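PDB 2CSU: 457aa long hypothetical protein from Pyrococcus horikoshii, which is of unknown function but joins a Rossmann-type CoA-binding domain to two domains of the succinyl-CoA ligase superfamily. Local coordinates for residues L67-V72 with G91-T96. Numbering follows the deposited sequence.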
# COMPACT_ATOMS: atom_id res chain seq x y z
N LEU A 67 -22.83 -4.32 29.89
CA LEU A 67 -21.52 -3.82 29.45
C LEU A 67 -21.32 -2.36 29.85
O LEU A 67 -22.19 -1.52 29.67
CB LEU A 67 -21.44 -3.94 27.93
CG LEU A 67 -20.20 -3.25 27.35
CD1 LEU A 67 -18.91 -3.91 27.83
CD2 LEU A 67 -20.16 -3.28 25.83
N ALA A 68 -20.13 -2.09 30.37
CA ALA A 68 -19.79 -0.73 30.76
C ALA A 68 -18.42 -0.37 30.25
O ALA A 68 -17.52 -1.21 30.21
CB ALA A 68 -19.82 -0.59 32.29
N ILE A 69 -18.26 0.88 29.85
CA ILE A 69 -16.98 1.37 29.37
C ILE A 69 -16.51 2.38 30.40
O ILE A 69 -17.20 3.38 30.66
CB ILE A 69 -17.09 2.09 28.02
CG1 ILE A 69 -17.94 1.27 27.03
CG2 ILE A 69 -15.69 2.36 27.49
CD1 ILE A 69 -17.55 -0.19 26.88
N ILE A 70 -15.36 2.12 31.02
CA ILE A 70 -14.85 3.04 32.00
C ILE A 70 -13.81 3.93 31.35
O ILE A 70 -12.74 3.48 30.94
CB ILE A 70 -14.28 2.27 33.20
CG1 ILE A 70 -15.41 1.46 33.85
CG2 ILE A 70 -13.66 3.24 34.19
CD1 ILE A 70 -15.04 0.71 35.14
N VAL A 71 -14.17 5.21 31.24
CA VAL A 71 -13.31 6.20 30.63
C VAL A 71 -13.22 7.44 31.50
O VAL A 71 -13.32 8.58 31.05
CB VAL A 71 -13.87 6.53 29.24
CG1 VAL A 71 -15.22 7.25 29.38
CG2 VAL A 71 -12.89 7.43 28.50
N VAL A 72 -13.08 7.18 32.81
CA VAL A 72 -12.83 8.26 33.75
C VAL A 72 -11.36 8.28 34.17
O VAL A 72 -10.59 7.38 33.87
CB VAL A 72 -13.74 8.05 34.96
CG1 VAL A 72 -15.20 8.20 34.54
CG2 VAL A 72 -13.51 6.67 35.53
N GLY A 91 -19.50 -7.42 31.57
CA GLY A 91 -18.17 -7.11 31.03
C GLY A 91 -17.83 -5.62 31.15
O GLY A 91 -18.69 -4.75 31.08
N VAL A 92 -16.53 -5.35 31.36
CA VAL A 92 -16.09 -3.96 31.47
C VAL A 92 -14.86 -3.69 30.59
O VAL A 92 -13.88 -4.42 30.60
CB VAL A 92 -15.74 -3.68 32.94
CG1 VAL A 92 -15.25 -2.24 33.09
CG2 VAL A 92 -16.97 -3.88 33.80
N VAL A 93 -14.95 -2.61 29.82
CA VAL A 93 -13.84 -2.17 29.01
C VAL A 93 -13.32 -0.94 29.73
O VAL A 93 -14.05 0.04 29.91
CB VAL A 93 -14.26 -1.73 27.59
CG1 VAL A 93 -13.04 -1.10 26.91
CG2 VAL A 93 -14.79 -2.92 26.78
N ILE A 94 -12.06 -1.01 30.16
CA ILE A 94 -11.41 0.09 30.87
C ILE A 94 -10.48 0.77 29.89
O ILE A 94 -9.41 0.24 29.56
CB ILE A 94 -10.59 -0.41 32.10
CG1 ILE A 94 -11.51 -1.08 33.12
CG2 ILE A 94 -9.86 0.77 32.76
CD1 ILE A 94 -10.79 -1.67 34.30
N ILE A 95 -10.89 1.94 29.41
CA ILE A 95 -10.10 2.69 28.46
C ILE A 95 -8.95 3.38 29.17
O ILE A 95 -7.84 3.45 28.66
CB ILE A 95 -10.97 3.75 27.75
CG1 ILE A 95 -11.92 3.07 26.77
CG2 ILE A 95 -10.09 4.77 27.04
CD1 ILE A 95 -11.23 2.32 25.66
N THR A 96 -9.24 3.87 30.37
CA THR A 96 -8.25 4.58 31.17
C THR A 96 -6.90 3.91 31.37
O THR A 96 -6.80 2.70 31.62
CB THR A 96 -8.85 4.90 32.53
OG1 THR A 96 -10.13 5.51 32.33
CG2 THR A 96 -7.94 5.86 33.32
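Residues 67-70 and 91-94 are the two parallel strands of a beta-alpha-beta unit in the Rossmann-like CoA-binding domain, paired in register from Leu67 with Gly91 to Ile70 with Ile94. Four backbone hydrogen bonds zip them together: Ala68 N to Gly91 O, Val93 N to Ala68 O, Ile70 N to Val93 O at 2.7 Å, and Ile95 N to Ile70 O. The carbonyls of Gly91, Ala68 and Val93 also take CA-H...O contacts.

On the face shared by Leu67, Ile69 and Val93, Leu67 CD1 reaches the carbonyl of side-chain-less Gly91, 3.4 Å from Gly91 O. Ile69 lies side by side with Val93, its CD1 3.7 Å from Val93 CB. With CG1 of Ile69 beside the backbone N (chi1 -47°), CG2 stands anti to N and comes within 3.9 Å of Ile95 CG1. On the other face the Ile70 side chain crosses that of Val92 at a slant, CD1 and CG1 both resting on Val92 CG1, the former at 3.6 Å. Where the two segments leave the sheet, Thr96 OG1 lies 2.5 Å from Val72 O, too short for an ordinary hydrogen bond, so the exact geometry here is doubtful.

Helix 74-87, which links the strands, covers Ala68 and Ile70, while helix 23-31 packs on Ile69, Val71 and Ile95. Strand 67-70 pairs with strand 10-14 on its other edge, and strand 123-125 lies beside 91-94 on the side away from 67-70, placing the pair inside the five-stranded parallel sheet.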